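Local coordinates for alpha-glucosidase (PDB 5HQA), which hydrolyses alpha-glucosides as a chloride-activated glycoside hydrolase of family 97 that carries calcium at its glycan-binding pocket, at residues Tyr23-Lys28 with Arg229-Gly234; Asn34-Gly39 with Glu131-Asn136; Ile125-Thr130 with Val204-Leu209; Pro161-Ala166 with Leu197-Pro202. All coordinates share one frame; numbering follows the deposited sequence.

Contact 1 (Tyr23-Lys28 with Arg229-Gly234); sequences YSISFK and RTIQIG
Phe-27 and Ile-25 meet Ile-233 and Ile-231 between the two antiparallel sheets of a beta-sandwich, the N-terminal domain of the galactose mutarotase-like class. Strand 23-27 belongs to one sheet and strand 229-234 to the other. Their axes come no closer than 9.1 Å and run 21° from parallel, a separation that side chains, not backbone bonds, must fill. Tyr-23, Ile-25 and Phe-27 point inward from one side, Ile-231 and Ile-233 from the other. Branched isoleucines suit such a layer: Ile-25 and Ile-233 each use both CD1 and CG2, while Ile-231 reaches across with CD1. CD1 of Ile-25 meets CD1 of Ile-231 tip to tip at 3.6 Å, while CG2 of the same Ile-25 lies 3.8 Å from CD1 of Ile-233. Tyr-23 brings its OH to 3.6 Å from CD1 of Ile-231, and since that hydroxyl is hydrogen-bonded to Glu-131 O, its polarity is satisfied inside the apolar layer.

The outward side is looser and nearer solvent. Ser-26 points away from strand 229-234, and Ser-24 likewise makes no contact with it; both are small, polar and partly exposed, fitting residues for the outer surface. Lys-28, just past the strand end, is exposed and sends NZ to a salt bridge with Glu-235, yet its aliphatic stem still serves the packing, because CG sits over the centre of one face of the Phe-27 ring. The opposite face takes a CH-pi contact: Ile-233 CG2 lies 3.8 Å from the ring centroid, offset toward the rim, with CG of Phe-27 its nearest ring atom at 3.6 Å.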
loop_
_atom_site.group_PDB
_atom_site.type_symbol
_atom_site.label_atom_id
_atom_site.label_comp_id
_atom_site.label_asym_id
_atom_site.label_seq_id
_atom_site.Cartn_x
_atom_site.Cartn_y
_atom_site.Cartn_z
ATOM N N TYR A 23 -21.325 8.847 17.080
ATOM C CA TYR A 23 -20.241 8.452 17.966
ATOM C C TYR A 23 -19.283 9.628 18.116
ATOM O O TYR A 23 -19.248 10.540 17.286
ATOM C CB TYR A 23 -19.498 7.201 17.445
ATOM C CG TYR A 23 -18.606 7.510 16.271
ATOM C CD1 TYR A 23 -19.133 7.633 14.989
ATOM C CD2 TYR A 23 -17.245 7.721 16.448
ATOM C CE1 TYR A 23 -18.319 7.950 13.909
ATOM C CE2 TYR A 23 -16.427 8.037 15.381
ATOM C CZ TYR A 23 -16.968 8.148 14.117
ATOM O OH TYR A 23 -16.147 8.467 13.065
ATOM N N SER A 24 -18.518 9.604 19.204
ATOM C CA SER A 24 -17.427 10.545 19.425
ATOM C C SER A 24 -16.282 9.796 20.092
ATOM O O SER A 24 -16.470 8.713 20.648
ATOM C CB SER A 24 -17.867 11.747 20.281
ATOM O OG SER A 24 -18.217 11.321 21.587
ATOM N N ILE A 25 -15.081 10.363 20.018
ATOM C CA ILE A 25 -13.891 9.683 20.521
ATOM C C ILE A 25 -13.031 10.680 21.278
ATOM O O ILE A 25 -12.772 11.785 20.787
ATOM C CB ILE A 25 -13.066 9.048 19.384
ATOM C CG1 ILE A 25 -13.930 8.090 18.548
ATOM C CG2 ILE A 25 -11.823 8.339 19.953
ATOM C CD1 ILE A 25 -13.187 7.481 17.387
ATOM N N SER A 26 -12.575 10.290 22.462
ATOM C CA SER A 26 -11.569 11.048 23.189
ATOM C C SER A 26 -10.267 10.258 23.267
ATOM O O SER A 26 -10.258 9.023 23.233
ATOM C CB SER A 26 -12.041 11.396 24.600
ATOM O OG SER A 26 -12.160 10.224 25.385
ATOM N N PHE A 27 -9.162 10.991 23.368
ATOM C CA PHE A 27 -7.841 10.405 23.546
ATOM C C PHE A 27 -7.237 11.069 24.769
ATOM O O PHE A 27 -7.111 12.300 24.806
ATOM C CB PHE A 27 -6.963 10.616 22.308
ATOM C CG PHE A 27 -5.603 9.962 22.402
ATOM C CD1 PHE A 27 -5.487 8.593 22.608
ATOM C CD2 PHE A 27 -4.442 10.713 22.261
ATOM C CE1 PHE A 27 -4.236 7.981 22.688
ATOM C CE2 PHE A 27 -3.182 10.105 22.333
ATOM C CZ PHE A 27 -3.083 8.741 22.544
ATOM N N LYS A 28 -6.894 10.262 25.776
ATOM C CA LYS A 28 -6.405 10.784 27.051
ATOM C C LYS A 28 -7.341 11.862 27.589
ATOM O O LYS A 28 -6.911 12.916 28.063
ATOM C CB LYS A 28 -4.977 11.299 26.909
ATOM C CG LYS A 28 -4.017 10.215 26.469
ATOM C CD LYS A 28 -2.653 10.784 26.216
ATOM C CE LYS A 28 -1.614 9.697 26.249
ATOM N NZ LYS A 28 -0.288 10.327 26.438
ATOM N N ARG A 229 -14.434 0.918 9.088
ATOM C CA ARG A 229 -13.894 2.275 9.050
ATOM C C ARG A 229 -12.877 2.376 10.178
ATOM O O ARG A 229 -13.178 1.971 11.305
ATOM C CB ARG A 229 -15.000 3.313 9.239
ATOM C CG ARG A 229 -15.897 3.534 8.027
ATOM C CD ARG A 229 -16.865 2.371 7.764
ATOM N NE ARG A 229 -17.516 2.531 6.461
ATOM C CZ ARG A 229 -16.932 2.230 5.301
ATOM N NH1 ARG A 229 -15.693 1.732 5.278
ATOM N NH2 ARG A 229 -17.589 2.424 4.161
ATOM N N THR A 230 -11.669 2.868 9.883
ATOM C CA THR A 230 -10.598 2.841 10.873
ATOM C C THR A 230 -10.129 4.248 11.209
ATOM O O THR A 230 -10.007 5.105 10.327
ATOM C CB THR A 230 -9.387 1.987 10.418
ATOM O OG1 THR A 230 -8.777 2.560 9.255
ATOM C CG2 THR A 230 -9.823 0.573 10.088
ATOM N N ILE A 231 -9.868 4.472 12.497
ATOM C CA ILE A 231 -9.345 5.735 13.000
ATOM C C ILE A 231 -8.138 5.398 13.865
ATOM O O ILE A 231 -8.290 4.983 15.020
ATOM C CB ILE A 231 -10.386 6.526 13.799
ATOM C CG1 ILE A 231 -11.671 6.702 12.972
ATOM C CG2 ILE A 231 -9.802 7.874 14.206
ATOM C CD1 ILE A 231 -12.851 7.262 13.774
ATOM N N GLN A 232 -6.939 5.563 13.313
ATOM C CA GLN A 232 -5.728 5.402 14.104
ATOM C C GLN A 232 -5.455 6.685 14.870
ATOM O O GLN A 232 -5.631 7.787 14.339
ATOM C CB GLN A 232 -4.536 5.069 13.206
ATOM C CG GLN A 232 -4.644 3.709 12.529
ATOM C CD GLN A 232 -3.401 3.361 11.742
ATOM O OE1 GLN A 232 -3.424 3.260 10.507
ATOM N NE2 GLN A 232 -2.306 3.160 12.455
ATOM N N ILE A 233 -5.024 6.542 16.120
ATOM C CA ILE A 233 -4.774 7.676 17.005
ATOM C C ILE A 233 -3.503 7.390 17.785
ATOM O O ILE A 233 -3.384 6.325 18.402
ATOM C CB ILE A 233 -5.947 7.910 17.981
ATOM C CG1 ILE A 233 -7.274 8.050 17.224
ATOM C CG2 ILE A 233 -5.667 9.120 18.876
ATOM C CD1 ILE A 233 -8.508 7.968 18.121
ATOM N N GLY A 234 -2.566 8.335 17.789
ATOM C CA GLY A 234 -1.353 8.156 18.571
ATOM C C GLY A 234 -0.718 9.471 18.969
ATOM O O GLY A 234 -0.921 10.507 18.324
#

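Contact 2 (Asn34-Gly39 with Glu131-Asn136); sequences NNSALG and EFAVNN
Strand 34-37 runs antiparallel to strand 131-134, 162° between their directions and 5.4 Å at closest approach, with backbone bonds from Asn-34 N to Ala-133 O (2.7 Å) and from Glu-131 N to Ala-37 O (3.0 Å). Between these two links side chains stand in for backbone partners. Ser-36 OG accepts from Ala-133 N at 2.9 Å and donates to Asn-34 O at 2.7 Å; serine suits the place because its short side chain holds a hydroxyl, able both to accept and to donate, close to the backbone. With OG beside its own backbone N (chi1 -60°), the hydroxyl is turned toward both. The methyl of Ala-133 is small enough to lie against that oxygen.

Both strands belong to the antiparallel sheet of the N-terminal sandwich that also holds strand 22-27, and the irregular pairing lies near one end of strand 122-134. On the more solvent-accessible side, the extended side chain of Glu-131 lays its carboxylate against Ala-37, CD beside the methyl. OE1 takes Ala-37 N at 2.9 Å from above the carboxylate plane, and a water donates both to OE1 and to Asn-35 O.

At the Asn-34 end of the pairing, the side chains of Asn-34 and Asn-135 cross at about a right angle, their amide planes 60° apart. ND2 of Asn-34 donates to OD1 of Asn-135 at 3.1 Å, reaching it from above the acceptor's carbonyl plane, while ND2 of Asn-135 is committed to Thr-31 O.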
loop_
_atom_site.group_PDB
_atom_site.type_symbol
_atom_site.label_atom_id
_atom_site.label_comp_id
_atom_site.label_asym_id
_atom_site.label_seq_id
_atom_site.Cartn_x
_atom_site.Cartn_y
_atom_site.Cartn_z
ATOM N N ASN A 34 -15.511 14.755 17.394
ATOM C CA ASN A 34 -16.783 15.226 17.915
ATOM C C ASN A 34 -17.905 14.313 17.434
ATOM O O ASN A 34 -17.690 13.402 16.633
ATOM C CB ASN A 34 -17.033 16.663 17.466
ATOM C CG ASN A 34 -16.127 17.665 18.163
ATOM O OD1 ASN A 34 -15.701 17.452 19.294
ATOM N ND2 ASN A 34 -15.839 18.768 17.491
ATOM N N ASN A 35 -19.126 14.571 17.919
ATOM C CA ASN A 35 -20.314 13.845 17.470
ATOM C C ASN A 35 -20.296 13.664 15.960
ATOM O O ASN A 35 -20.254 14.643 15.207
ATOM C CB ASN A 35 -21.590 14.595 17.865
ATOM C CG ASN A 35 -21.794 14.664 19.352
ATOM O OD1 ASN A 35 -21.471 13.728 20.083
ATOM N ND2 ASN A 35 -22.339 15.786 19.815
ATOM N N SER A 36 -20.333 12.407 15.521
ATOM C CA SER A 36 -20.210 12.048 14.114
ATOM C C SER A 36 -21.353 11.116 13.743
ATOM O O SER A 36 -21.562 10.104 14.416
ATOM C CB SER A 36 -18.864 11.368 13.852
ATOM O OG SER A 36 -17.785 12.230 14.180
ATOM N N ALA A 37 -22.072 11.446 12.668
ATOM C CA ALA A 37 -23.296 10.743 12.300
ATOM C C ALA A 37 -23.014 9.327 11.780
ATOM O O ALA A 37 -21.919 9.008 11.307
ATOM C CB ALA A 37 -24.062 11.535 11.237
ATOM N N LEU A 38 -24.051 8.481 11.861
ATOM C CA LEU A 38 -24.059 7.118 11.344
ATOM C C LEU A 38 -25.353 6.893 10.572
ATOM O O LEU A 38 -26.398 7.434 10.946
ATOM C CB LEU A 38 -23.977 6.093 12.482
ATOM C CG LEU A 38 -22.753 6.231 13.387
ATOM C CD1 LEU A 38 -22.943 5.419 14.661
ATOM C CD2 LEU A 38 -21.501 5.796 12.651
ATOM N N GLY A 39 -25.297 6.095 9.505
ATOM C CA GLY A 39 -26.515 5.718 8.808
ATOM C C GLY A 39 -26.319 5.559 7.307
ATOM O O GLY A 39 -25.196 5.554 6.806
ATOM N N GLU A 131 -19.704 9.907 9.453
ATOM C CA GLU A 131 -18.859 11.088 9.529
ATOM C C GLU A 131 -17.651 10.820 10.418
ATOM O O GLU A 131 -17.633 9.884 11.228
ATOM C CB GLU A 131 -19.629 12.307 10.071
ATOM C CG GLU A 131 -20.764 12.796 9.167
ATOM C CD GLU A 131 -21.685 13.785 9.876
ATOM O OE1 GLU A 131 -21.625 13.882 11.134
ATOM O OE2 GLU A 131 -22.483 14.462 9.182
ATOM N N PHE A 132 -16.639 11.671 10.240
ATOM C CA PHE A 132 -15.477 11.785 11.121
ATOM C C PHE A 132 -15.362 13.282 11.403
ATOM O O PHE A 132 -14.751 14.016 10.621
ATOM C CB PHE A 132 -14.212 11.224 10.455
ATOM C CG PHE A 132 -14.390 9.834 9.889
ATOM C CD1 PHE A 132 -14.915 9.650 8.622
ATOM C CD2 PHE A 132 -14.039 8.714 10.632
ATOM C CE1 PHE A 132 -15.083 8.374 8.103
ATOM C CE2 PHE A 132 -14.201 7.443 10.123
ATOM C CZ PHE A 132 -14.728 7.270 8.855
ATOM N N ALA A 133 -15.988 13.750 12.480
ATOM C CA ALA A 133 -15.998 15.176 12.800
ATOM C C ALA A 133 -14.786 15.486 13.673
ATOM O O ALA A 133 -14.762 15.154 14.865
ATOM C CB ALA A 133 -17.299 15.577 13.492
ATOM N N VAL A 134 -13.785 16.131 13.087
ATOM C CA VAL A 134 -12.536 16.391 13.795
ATOM C C VAL A 134 -12.700 17.606 14.697
ATOM O O VAL A 134 -13.108 18.687 14.245
ATOM C CB VAL A 134 -11.383 16.595 12.803
ATOM C CG1 VAL A 134 -10.090 16.895 13.559
ATOM C CG2 VAL A 134 -11.227 15.366 11.938
ATOM N N ASN A 135 -12.361 17.434 15.970
ATOM C CA ASN A 135 -12.416 18.528 16.927
ATOM C C ASN A 135 -11.250 19.488 16.698
ATOM O O ASN A 135 -10.129 19.060 16.406
ATOM C CB ASN A 135 -12.375 17.970 18.346
ATOM C CG ASN A 135 -12.740 19.001 19.376
ATOM O OD1 ASN A 135 -13.468 19.953 19.086
ATOM N ND2 ASN A 135 -12.238 18.832 20.581
ATOM N N ASN A 136 -11.524 20.795 16.820
ATOM C CA ASN A 136 -10.510 21.842 16.620
ATOM C C ASN A 136 -9.826 21.719 15.256
ATOM O O ASN A 136 -8.601 21.816 15.132
ATOM C CB ASN A 136 -9.473 21.817 17.743
ATOM C CG ASN A 136 -10.064 22.208 19.068
ATOM O OD1 ASN A 136 -10.829 23.165 19.154
ATOM N ND2 ASN A 136 -9.737 21.456 20.110
HETATM O O HOH W 1 -22.451 15.384 13.088
#

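Contact 3 (Ile125-Thr130 with Val204-Leu209); sequences ITKELT and VFQADL
Ala-207 N donates to Thr-130 O in an almost straight bond of 2.8 Å, 178° at the hydrogen, and Gln-206 CA adds a CA-H...O contact to the same oxygen at 3.5 Å. Ala-207 fits here because its methyl is small enough to pack against Thr-130 CB. Further along, Leu-209 crosses Glu-128 at about a right angle and sets CD1 3.8 Å from Glu-128 CB, apolar carbon against the aliphatic stem of the acid.

The two strands run antiparallel within one sheet of the N-terminal beta-sandwich, but around Glu-128 they spread apart and water enters. One water accepts from Glu-128 N and Leu-209 N and donates to Ala-207 O, replacing direct strand bonds. A second joins Leu-129 O to NE2 of Gln-206, whose long extended side chain brings its amide that far. On its other flank strand 125-128 carries a classic beta bulge, Thr-126 and Lys-127 both facing Glu-41.

Farther out, Thr-130 OG1 donates to the anti lone pair of Glu-128 OE2 at a short 2.5 Å. The buried carboxylate is further held by a salt bridge from Arg-229 to OE2 and a hydrogen bond between Tyr-192 OH and OE1.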
loop_
_atom_site.group_PDB
_atom_site.type_symbol
_atom_site.label_atom_id
_atom_site.label_comp_id
_atom_site.label_asym_id
_atom_site.label_seq_id
_atom_site.Cartn_x
_atom_site.Cartn_y
_atom_site.Cartn_z
ATOM N N ILE A 125 -27.355 1.286 -2.012
ATOM C CA ILE A 125 -26.933 2.398 -1.177
ATOM C C ILE A 125 -26.539 3.564 -2.072
ATOM O O ILE A 125 -25.737 3.409 -3.004
ATOM C CB ILE A 125 -25.766 1.984 -0.274
ATOM C CG1 ILE A 125 -26.187 0.871 0.680
ATOM C CG2 ILE A 125 -25.202 3.198 0.492
ATOM C CD1 ILE A 125 -25.005 0.244 1.373
ATOM N N THR A 126 -27.110 4.738 -1.796
ATOM C CA THR A 126 -26.722 5.955 -2.486
ATOM C C THR A 126 -25.887 6.883 -1.623
ATOM O O THR A 126 -25.190 7.741 -2.168
ATOM C CB THR A 126 -27.959 6.712 -2.981
ATOM O OG1 THR A 126 -28.852 6.916 -1.881
ATOM C CG2 THR A 126 -28.672 5.903 -4.063
ATOM N N LYS A 127 -25.934 6.731 -0.300
ATOM C CA LYS A 127 -25.065 7.515 0.568
ATOM C C LYS A 127 -24.856 6.756 1.865
ATOM O O LYS A 127 -25.813 6.230 2.439
ATOM C CB LYS A 127 -25.654 8.904 0.856
ATOM C CG LYS A 127 -24.665 9.848 1.536
ATOM C CD LYS A 127 -25.176 11.278 1.576
ATOM C CE LYS A 127 -25.494 11.779 0.176
ATOM N NZ LYS A 127 -24.300 11.836 -0.704
ATOM N N GLU A 128 -23.610 6.689 2.313
ATOM C CA GLU A 128 -23.295 6.277 3.672
ATOM C C GLU A 128 -23.098 7.552 4.489
ATOM O O GLU A 128 -22.286 8.405 4.116
ATOM C CB GLU A 128 -22.047 5.391 3.709
ATOM C CG GLU A 128 -21.739 4.891 5.112
ATOM C CD GLU A 128 -20.520 3.989 5.182
ATOM O OE1 GLU A 128 -20.291 3.205 4.228
ATOM O OE2 GLU A 128 -19.796 4.059 6.205
ATOM N N LEU A 129 -23.860 7.698 5.575
ATOM C CA LEU A 129 -23.885 8.949 6.330
ATOM C C LEU A 129 -22.739 9.074 7.329
ATOM O O LEU A 129 -22.612 10.129 7.964
ATOM C CB LEU A 129 -25.223 9.091 7.062
ATOM C CG LEU A 129 -26.450 9.120 6.143
ATOM C CD1 LEU A 129 -27.729 9.243 6.965
ATOM C CD2 LEU A 129 -26.350 10.266 5.134
ATOM N N THR A 130 -21.922 8.029 7.481
ATOM C CA THR A 130 -20.778 8.020 8.385
ATOM C C THR A 130 -19.973 9.308 8.297
ATOM O O THR A 130 -19.570 9.729 7.208
ATOM C CB THR A 130 -19.871 6.848 8.026
ATOM O OG1 THR A 130 -20.649 5.651 8.004
ATOM C CG2 THR A 130 -18.703 6.726 9.036
ATOM N N VAL A 204 -15.869 18.341 9.333
ATOM C CA VAL A 204 -16.783 17.203 9.316
ATOM C C VAL A 204 -16.536 16.436 8.021
ATOM O O VAL A 204 -17.030 16.818 6.952
ATOM C CB VAL A 204 -18.247 17.637 9.436
ATOM C CG1 VAL A 204 -19.148 16.402 9.472
ATOM C CG2 VAL A 204 -18.453 18.510 10.670
ATOM N N PHE A 205 -15.789 15.337 8.104
ATOM C CA PHE A 205 -15.507 14.528 6.923
ATOM C C PHE A 205 -16.573 13.448 6.785
ATOM O O PHE A 205 -16.709 12.582 7.658
ATOM C CB PHE A 205 -14.103 13.937 7.012
ATOM C CG PHE A 205 -13.036 14.977 6.922
ATOM C CD1 PHE A 205 -12.591 15.633 8.065
ATOM C CD2 PHE A 205 -12.526 15.357 5.688
ATOM C CE1 PHE A 205 -11.619 16.627 7.980
ATOM C CE2 PHE A 205 -11.555 16.349 5.589
ATOM C CZ PHE A 205 -11.100 16.990 6.737
ATOM N N GLN A 206 -17.339 13.509 5.700
ATOM C CA GLN A 206 -18.407 12.550 5.462
ATOM C C GLN A 206 -17.932 11.484 4.484
ATOM O O GLN A 206 -17.232 11.791 3.514
ATOM C CB GLN A 206 -19.643 13.260 4.910
ATOM C CG GLN A 206 -20.906 12.417 4.848
ATOM C CD GLN A 206 -22.032 13.198 4.189
ATOM O OE1 GLN A 206 -21.863 13.734 3.091
ATOM N NE2 GLN A 206 -23.169 13.287 4.857
ATOM N N ALA A 207 -18.292 10.228 4.760
ATOM C CA ALA A 207 -18.033 9.148 3.814
ATOM C C ALA A 207 -18.650 9.481 2.463
ATOM O O ALA A 207 -19.815 9.887 2.375
ATOM C CB ALA A 207 -18.597 7.823 4.339
ATOM N N ASP A 208 -17.855 9.325 1.411
ATOM C CA ASP A 208 -18.273 9.619 0.042
ATOM C C ASP A 208 -17.924 8.371 -0.768
ATOM O O ASP A 208 -16.764 8.171 -1.133
ATOM C CB ASP A 208 -17.558 10.874 -0.461
ATOM C CG ASP A 208 -18.055 11.341 -1.820
ATOM O OD1 ASP A 208 -18.367 10.486 -2.679
ATOM O OD2 ASP A 208 -18.110 12.576 -2.037
ATOM N N LEU A 209 -18.908 7.506 -1.004
ATOM C CA LEU A 209 -18.644 6.204 -1.608
ATOM C C LEU A 209 -18.475 6.348 -3.114
ATOM O O LEU A 209 -19.285 6.996 -3.775
ATOM C CB LEU A 209 -19.781 5.230 -1.298
ATOM C CG LEU A 209 -19.991 4.937 0.189
ATOM C CD1 LEU A 209 -21.054 3.870 0.355
ATOM C CD2 LEU A 209 -18.681 4.487 0.854
HETATM O O HOH W 2 -21.461 8.211 0.932
HETATM O O HOH W 3 -23.759 12.497 7.559
#

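Contact 4 (Pro161-Ala166 with Leu197-Pro202); sequences PLNDAA and LNQRRP
Gln-199 NE2 is gripped by two backbone carbonyls of the facing loop, Leu-162 O at 3.1 Å and Ala-165 O at 2.9 Å. The two acceptors are met differently. Leu-162 O is approached with only a slight tilt from its carbonyl plane, whereas the donor stands well above that of Ala-165, 59° out of it, although Ala-165 O itself lies in the plane of the glutamine amide. An extended glutamine suits the place: CG is anti to the backbone N (chi1 -168°), and the chain beyond CG is straight, long enough to cross from strand 197-199 to the loop.

That loop is compact. Residues 162-164 form a 3-10 turn, in which Leu-162 O also accepts from Ala-165 N at 3.1 Å and so serves two donors. Leu-162 anchors the turn in the apolar interior, its side chain packing on Phe-172, Phe-174 and Phe-205. At the more exposed end of the loop, Gln-199 N donates to Ala-166 O at 3.0 Å, continuing the antiparallel pairing of strands 167-168 and 195-199 by one more bond.

On the far side of the strand, Arg-200 NH1 donates to Asn-198 OD1 at 2.8 Å, the oxygen lying at the guanidinium edge in its plane, while Asn-198 ND2 bonds to Asp-208.

Gln-199 OE1 accepts from Gly-203 N in the turn toward the next strand. With acceptors for NE2 at one end of the amide and a donor for OE1 at the other, this bonding fixes which way the amide is turned and lets one side chain brace the loop and the turn together.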
loop_
_atom_site.group_PDB
_atom_site.type_symbol
_atom_site.label_atom_id
_atom_site.label_comp_id
_atom_site.label_asym_id
_atom_site.label_seq_id
_atom_site.Cartn_x
_atom_site.Cartn_y
_atom_site.Cartn_z
ATOM N N PRO A 161 -3.539 23.331 6.143
ATOM C CA PRO A 161 -4.543 23.276 7.219
ATOM C C PRO A 161 -5.600 22.224 6.918
ATOM O O PRO A 161 -5.995 22.031 5.765
ATOM C CB PRO A 161 -5.142 24.684 7.211
ATOM C CG PRO A 161 -4.006 25.558 6.692
ATOM C CD PRO A 161 -3.287 24.709 5.675
ATOM N N LEU A 162 -6.064 21.534 7.966
ATOM C CA LEU A 162 -7.050 20.470 7.764
ATOM C C LEU A 162 -8.306 20.982 7.052
ATOM O O LEU A 162 -8.909 20.258 6.250
ATOM C CB LEU A 162 -7.417 19.841 9.110
ATOM C CG LEU A 162 -8.439 18.702 9.118
ATOM C CD1 LEU A 162 -7.953 17.515 8.299
ATOM C CD2 LEU A 162 -8.707 18.270 10.563
ATOM N N ASN A 163 -8.702 22.233 7.307
ATOM C CA ASN A 163 -9.924 22.737 6.700
ATOM C C ASN A 163 -9.804 22.944 5.196
ATOM O O ASN A 163 -10.827 23.199 4.551
ATOM C CB ASN A 163 -10.342 24.041 7.368
ATOM C CG ASN A 163 -10.968 23.818 8.728
ATOM O OD1 ASN A 163 -11.399 22.712 9.053
ATOM N ND2 ASN A 163 -11.021 24.865 9.527
ATOM N N ASP A 164 -8.602 22.832 4.621
ATOM C CA ASP A 164 -8.432 22.953 3.175
ATOM C C ASP A 164 -8.484 21.617 2.445
ATOM O O ASP A 164 -8.388 21.605 1.212
ATOM C CB ASP A 164 -7.104 23.633 2.839
ATOM C CG ASP A 164 -7.012 25.030 3.388
ATOM O OD1 ASP A 164 -5.882 25.545 3.480
ATOM O OD2 ASP A 164 -8.062 25.604 3.740
ATOM N N ALA A 165 -8.605 20.498 3.165
ATOM C CA ALA A 165 -8.622 19.164 2.552
ATOM C C ALA A 165 -10.062 18.851 2.164
ATOM O O ALA A 165 -10.828 18.299 2.954
ATOM C CB ALA A 165 -8.062 18.120 3.513
ATOM N N ALA A 166 -10.436 19.198 0.924
ATOM C CA ALA A 166 -11.850 19.193 0.553
ATOM C C ALA A 166 -12.362 17.792 0.225
ATOM O O ALA A 166 -13.470 17.420 0.639
ATOM C CB ALA A 166 -12.085 20.136 -0.629
ATOM N N LEU A 197 -13.150 10.714 1.513
ATOM C CA LEU A 197 -13.601 11.600 2.583
ATOM C C LEU A 197 -13.922 12.975 2.015
ATOM O O LEU A 197 -13.079 13.598 1.366
ATOM C CB LEU A 197 -12.559 11.723 3.696
ATOM C CG LEU A 197 -12.280 10.405 4.423
ATOM C CD1 LEU A 197 -11.201 10.590 5.487
ATOM C CD2 LEU A 197 -13.577 9.845 5.017
ATOM N N ASN A 198 -15.129 13.460 2.294
ATOM C CA ASN A 198 -15.651 14.695 1.718
ATOM C C ASN A 198 -15.917 15.649 2.873
ATOM O O ASN A 198 -16.815 15.404 3.683
ATOM C CB ASN A 198 -16.925 14.389 0.926
ATOM C CG ASN A 198 -17.515 15.603 0.232
ATOM O OD1 ASN A 198 -17.249 16.748 0.590
ATOM N ND2 ASN A 198 -18.354 15.344 -0.762
ATOM N N GLN A 199 -15.137 16.725 2.972
ATOM C CA GLN A 199 -15.316 17.652 4.081
ATOM C C GLN A 199 -16.572 18.487 3.842
ATOM O O GLN A 199 -16.672 19.200 2.836
ATOM C CB GLN A 199 -14.090 18.547 4.258
ATOM C CG GLN A 199 -14.151 19.306 5.581
ATOM C CD GLN A 199 -12.886 20.075 5.925
ATOM O OE1 GLN A 199 -12.869 20.820 6.904
ATOM N NE2 GLN A 199 -11.820 19.893 5.139
ATOM N N ARG A 200 -17.534 18.390 4.763
ATOM C CA ARG A 200 -18.793 19.107 4.614
ATOM C C ARG A 200 -18.716 20.410 5.401
ATOM O O ARG A 200 -17.965 21.315 5.015
ATOM C CB ARG A 200 -19.954 18.206 5.049
ATOM C CG ARG A 200 -19.966 16.845 4.317
ATOM C CD ARG A 200 -19.743 16.983 2.793
ATOM N NE ARG A 200 -20.766 17.826 2.171
ATOM C CZ ARG A 200 -20.583 18.551 1.071
ATOM N NH1 ARG A 200 -19.406 18.559 0.456
ATOM N NH2 ARG A 200 -21.577 19.293 0.600
ATOM N N ARG A 201 -19.454 20.539 6.504
ATOM C CA ARG A 201 -19.169 21.651 7.399
ATOM C C ARG A 201 -17.733 21.520 7.903
ATOM O O ARG A 201 -17.162 20.427 7.873
ATOM C CB ARG A 201 -20.173 21.687 8.544
ATOM C CG ARG A 201 -21.479 22.330 8.105
ATOM C CD ARG A 201 -22.526 22.283 9.174
ATOM N NE ARG A 201 -23.781 22.859 8.704
ATOM C CZ ARG A 201 -24.212 24.076 9.026
ATOM N NH1 ARG A 201 -23.486 24.852 9.822
ATOM N NH2 ARG A 201 -25.374 24.517 8.554
ATOM N N PRO A 202 -17.105 22.626 8.307
ATOM C CA PRO A 202 -15.661 22.587 8.601
ATOM C C PRO A 202 -15.298 21.491 9.593
ATOM O O PRO A 202 -15.897 21.376 10.666
ATOM C CB PRO A 202 -15.384 23.980 9.172
ATOM C CG PRO A 202 -16.404 24.850 8.474
ATOM C CD PRO A 202 -17.648 23.995 8.413
HETATM O O HOH W 4 -15.252 19.474 0.681
#

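How the contacts relate
From the N terminus, strand 22-27 opens the longest loop, which contact 1 closes about 200 residues later at strand 224-234, joining the two sheets of the sandwich; the other three contacts nest inside it. Contact 2 pairs strand 30-42 with strand 122-134. Contact 3 starts from that same strand 122-134 and runs to strand 204-209, so contacts 2 and 3 cross along the chain. Contact 4, in series after contact 2 and nested within contact 3, ties the loop 161-166 to strand 195-199, the sheet neighbour of strand 204-209. Phe-132 packs against both Ile-231 of contact 1 and Leu-197 of contact 4.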